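Local coordinates for protein VP1 (Merkel cell polyomavirus, PDB 4FMH) that forms the viral capsid from pentamers of disulfide-linked copies and binds sialylated oligosaccharides at a site required for infection, at the interface of chains A and B. Coordinates in Å, arbitrary orientation; residue numbers count along the deposited sequence, not the author numbering. Chains: chain A/B, VP1.

Contact 1: the interface of chains A and B. Residues chain A 100, 102, 228; chain B 202, 204, 212.
A:Glu100 and B:Tyr212 meet tip to tip between neighbouring subunits of the polyomavirus VP1 pentamer, each present here as the jelly-roll coat-protein part of a longer chain. A:Glu100 stands near the end of strand 89-101, and its CB already lies 4.0 Å from CB of B:Pro204, the two side chains crossing at a slant. CG is anti to the backbone N (chi1 -167°), and with the chain extended beyond it the carboxylate is carried toward chain B. There CD packs against CB of B:Pro204 and lies in the plane of the B:Tyr212 ring, at its edge; the carboxylate plane stands 90° from that ring. The phenol OH of B:Tyr212 donates a hydrogen bond to OE2 of A:Glu100 at 2.8 Å, on the syn side and tilted 23° from the carboxylate plane; its approach to OE1 is a weak bond. OE2 of A:Glu100 also pairs at 2.8 Å with a water that bridges to the backbone carbonyl O of B:Pro202, so this oxygen is tied to chain B both directly and through solvent. Within chain B, CB of B:Pro202 sits 3.4 Å above the centre of the B:Tyr212 ring, which probably helps to hold the ring in place. Apolar groups flank the acid: CE2 of A:Phe228, crossing B:Pro202 at about a right angle, touches its CG at 3.8 Å, while CG2 of A:Val102 rests against CG of B:Pro204.

Contact 2: the interface of chains A and B. Residues chain A 29, 47, 102-103, 274-275; chain B 147, 179-181.
A:Pro275 and B:Leu147 point at each other tip to tip, the leucine methyl CD1 reaching CD of the proline ring at 3.5 Å. This contact sets chain A loops of one VP1 jelly-roll subunit against B:Leu147 and the end of 3-10 helix 176-179 with the residues after it in the adjacent subunit. CG of B:Leu147 is anti to the backbone N (chi1 -172°), which sends the branched end toward chain A. CD1 takes the proline ring, while CD2 of B:Leu147 meets CD2 of A:Leu274 at 4.0 Å, with those two side chains at a slant to each other. Both methyls of B:Leu147 lie against CA of A:Gly103, CD1 at 3.9 Å. A:Gly103 offers only backbone to the leucine.

Beside this pair, B:Leu181 lies across A:Val102 at about a right angle. CD1 of B:Leu181 approaches both methyls of the valine, with CG1 of A:Val102 at 4.0 Å. The A:Pro275 ring thus meets CD1 of B:Leu147 and also B:Leu181, whose backbone N lies 3.5 Å from CG of A:Pro275 and whose CB packs against the same carbon.

The polar link runs from the backbone of B:Leu181 to the amide of A:Asn29. N of B:Leu181 donates to OD1 of A:Asn29 at 2.8 Å, nearly straight at 166°, and lies in the carbonyl plane on a lone pair, with a C=O···N angle of 133°. The amide's other arm, ND2, makes a weak bond to O of the same leucine, so the asparagine faces both the N-H and the C=O of one residue, a pairing that should help to orient its amide. Farther along, A:Thr47 slants across B:Gln179, with its methyl CG2 3.6 Å from the glutamine's backbone O. Together these contacts seat the 179-181 segment and B:Leu147 of one subunit against loops of the next, helping to hold neighbours side by side in the capsid pentamer.

Contact 1: the interface of chains A and B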
loop_
_atom_site.group_PDB
_atom_site.type_symbol
_atom_site.label_atom_id
_atom_site.label_comp_id
_atom_site.label_asym_id
_atom_site.label_seq_id
_atom_site.Cartn_x
_atom_site.Cartn_y
_atom_site.Cartn_z
ATOM N N GLU A 100 2.021 17.090 -13.526
ATOM C CA GLU A 100 2.060 17.266 -12.077
ATOM C C GLU A 100 0.799 17.954 -11.587
ATOM O O GLU A 100 0.343 18.925 -12.187
ATOM C CB GLU A 100 3.274 18.118 -11.685
ATOM C CG GLU A 100 3.589 18.098 -10.176
ATOM C CD GLU A 100 5.031 18.462 -9.875
ATOM O OE1 GLU A 100 5.936 17.769 -10.383
ATOM O OE2 GLU A 100 5.259 19.436 -9.127
ATOM N N VAL A 102 -0.540 20.538 -9.219
ATOM C CA VAL A 102 0.062 21.732 -8.606
ATOM C C VAL A 102 -0.725 22.167 -7.367
ATOM O O VAL A 102 -1.953 22.032 -7.326
ATOM C CB VAL A 102 0.098 22.887 -9.650
ATOM C CG1 VAL A 102 0.589 24.222 -9.038
ATOM C CG2 VAL A 102 0.959 22.480 -10.831
ATOM N N PHE A 228 4.528 14.238 -5.917
ATOM C CA PHE A 228 4.992 15.212 -6.897
ATOM C C PHE A 228 6.503 15.104 -7.082
ATOM O O PHE A 228 7.257 15.046 -6.107
ATOM C CB PHE A 228 4.566 16.654 -6.530
ATOM C CG PHE A 228 4.921 17.077 -5.120
ATOM C CD1 PHE A 228 4.111 16.717 -4.041
ATOM C CD2 PHE A 228 6.042 17.868 -4.880
ATOM C CE1 PHE A 228 4.429 17.110 -2.734
ATOM C CE2 PHE A 228 6.373 18.272 -3.583
ATOM C CZ PHE A 228 5.562 17.892 -2.501
ATOM N N PRO B 202 6.670 23.328 -5.212
ATOM C CA PRO B 202 7.648 23.390 -6.303
ATOM C C PRO B 202 6.957 23.678 -7.637
ATOM O O PRO B 202 5.894 23.121 -7.901
ATOM C CB PRO B 202 8.255 21.978 -6.317
ATOM C CG PRO B 202 7.967 21.416 -4.963
ATOM C CD PRO B 202 6.644 21.997 -4.577
ATOM N N PRO B 204 6.476 23.225 -11.367
ATOM C CA PRO B 204 6.891 22.227 -12.365
ATOM C C PRO B 204 7.161 22.820 -13.751
ATOM O O PRO B 204 7.681 22.120 -14.623
ATOM C CB PRO B 204 5.705 21.256 -12.402
ATOM C CG PRO B 204 4.526 22.122 -12.063
ATOM C CD PRO B 204 5.040 23.109 -11.039
ATOM N N TYR B 212 13.356 17.465 -7.613
ATOM C CA TYR B 212 12.582 17.456 -6.371
ATOM C C TYR B 212 11.636 16.268 -6.318
ATOM O O TYR B 212 11.223 15.751 -7.361
ATOM C CB TYR B 212 11.837 18.780 -6.151
ATOM C CG TYR B 212 10.767 19.097 -7.164
ATOM C CD1 TYR B 212 9.485 18.539 -7.064
ATOM C CD2 TYR B 212 11.021 19.991 -8.209
ATOM C CE1 TYR B 212 8.489 18.844 -8.007
ATOM C CE2 TYR B 212 10.039 20.306 -9.144
ATOM C CZ TYR B 212 8.779 19.733 -9.036
ATOM O OH TYR B 212 7.813 20.051 -9.967
HETATM O O HOH W 1 4.117 21.287 -7.404
#

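Contact 2: the interface of chains A and B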
loop_
_atom_site.group_PDB
_atom_site.type_symbol
_atom_site.label_atom_id
_atom_site.label_comp_id
_atom_site.label_asym_id
_atom_site.label_seq_id
_atom_site.Cartn_x
_atom_site.Cartn_y
_atom_site.Cartn_z
ATOM N N ASN A 29 -6.594 24.807 -14.908
ATOM C CA ASN A 29 -7.227 25.045 -13.617
ATOM C C ASN A 29 -8.487 24.194 -13.445
ATOM O O ASN A 29 -9.161 23.876 -14.432
ATOM C CB ASN A 29 -7.523 26.526 -13.417
ATOM C CG ASN A 29 -6.327 27.284 -12.869
ATOM O OD1 ASN A 29 -5.692 26.856 -11.904
ATOM N ND2 ASN A 29 -6.023 28.420 -13.476
ATOM N N THR A 47 -12.552 26.837 -7.469
ATOM C CA THR A 47 -11.879 25.535 -7.188
ATOM C C THR A 47 -12.613 24.655 -6.164
ATOM O O THR A 47 -12.067 23.653 -5.684
ATOM C CB THR A 47 -10.346 25.628 -6.875
ATOM O OG1 THR A 47 -10.137 26.054 -5.521
ATOM C CG2 THR A 47 -9.636 26.588 -7.846
ATOM N N VAL A 102 -0.540 20.538 -9.219
ATOM C CA VAL A 102 0.062 21.732 -8.606
ATOM C C VAL A 102 -0.725 22.167 -7.367
ATOM O O VAL A 102 -1.953 22.032 -7.326
ATOM C CB VAL A 102 0.098 22.887 -9.650
ATOM C CG1 VAL A 102 0.589 24.222 -9.038
ATOM C CG2 VAL A 102 0.959 22.480 -10.831
ATOM N N GLY A 103 -0.017 22.689 -6.362
ATOM C CA GLY A 103 -0.663 23.194 -5.148
ATOM C C GLY A 103 -0.971 22.132 -4.104
ATOM O O GLY A 103 -1.811 22.341 -3.217
ATOM N N LEU A 274 -7.532 20.663 -7.552
ATOM C CA LEU A 274 -6.272 21.354 -7.787
ATOM C C LEU A 274 -5.949 21.412 -9.288
ATOM O O LEU A 274 -6.447 20.578 -10.068
ATOM C CB LEU A 274 -5.130 20.657 -7.022
ATOM C CG LEU A 274 -5.119 20.724 -5.489
ATOM C CD1 LEU A 274 -3.945 19.907 -4.955
ATOM C CD2 LEU A 274 -5.049 22.171 -4.966
ATOM N N PRO A 275 -5.117 22.391 -9.706
ATOM C CA PRO A 275 -4.742 22.484 -11.116
ATOM C C PRO A 275 -3.722 21.423 -11.481
ATOM O O PRO A 275 -3.108 20.821 -10.596
ATOM C CB PRO A 275 -4.091 23.876 -11.225
ATOM C CG PRO A 275 -4.316 24.540 -9.889
ATOM C CD PRO A 275 -4.440 23.428 -8.911
ATOM N N LEU B 147 -0.004 28.868 -4.263
ATOM C CA LEU B 147 -1.412 28.448 -4.330
ATOM C C LEU B 147 -1.886 28.215 -2.917
ATOM O O LEU B 147 -1.239 27.496 -2.152
ATOM C CB LEU B 147 -1.585 27.168 -5.175
ATOM C CG LEU B 147 -2.996 26.679 -5.520
ATOM C CD1 LEU B 147 -2.964 25.889 -6.835
ATOM C CD2 LEU B 147 -3.631 25.837 -4.392
ATOM N N GLN B 179 -6.425 30.737 -5.539
ATOM C CA GLN B 179 -6.873 29.416 -5.122
ATOM C C GLN B 179 -6.592 28.391 -6.235
ATOM O O GLN B 179 -6.621 27.183 -6.001
ATOM C CB GLN B 179 -8.353 29.449 -4.714
ATOM C CG GLN B 179 -8.559 29.907 -3.273
ATOM C CD GLN B 179 -9.986 30.352 -2.951
ATOM O OE1 GLN B 179 -10.201 31.126 -2.018
ATOM N NE2 GLN B 179 -10.958 29.858 -3.708
ATOM N N GLY B 180 -6.319 28.895 -7.437
ATOM C CA GLY B 180 -5.854 28.082 -8.565
ATOM C C GLY B 180 -4.430 28.468 -8.929
ATOM O O GLY B 180 -3.740 29.129 -8.147
ATOM N N LEU B 181 -3.979 28.052 -10.108
ATOM C CA LEU B 181 -2.637 28.405 -10.568
ATOM C C LEU B 181 -2.642 29.793 -11.205
ATOM O O LEU B 181 -3.219 29.987 -12.281
ATOM C CB LEU B 181 -2.089 27.358 -11.547
ATOM C CG LEU B 181 -0.565 27.318 -11.755
ATOM C CD1 LEU B 181 -0.169 26.051 -12.498
ATOM C CD2 LEU B 181 -0.038 28.566 -12.490
#

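Contact 1 and contact 2 are neighbouring patches of one subunit interface, the centres of their C-alpha atoms about 12 Å apart. A:Val102, just past strand 89-101, belongs to both: it meets a proline in contact 1 and a leucine in contact 2, joining the two patches on chain A. On chain B they draw on different stretches, strands 200-202 and 210-217 with B:Pro204 between them in contact 1, and 147 with 179-181 in contact 2. The interface is not an exact two-fold, in keeping with the five-copy assembly, where each subunit can present different surfaces to its two neighbours and repeat both patches around the ring.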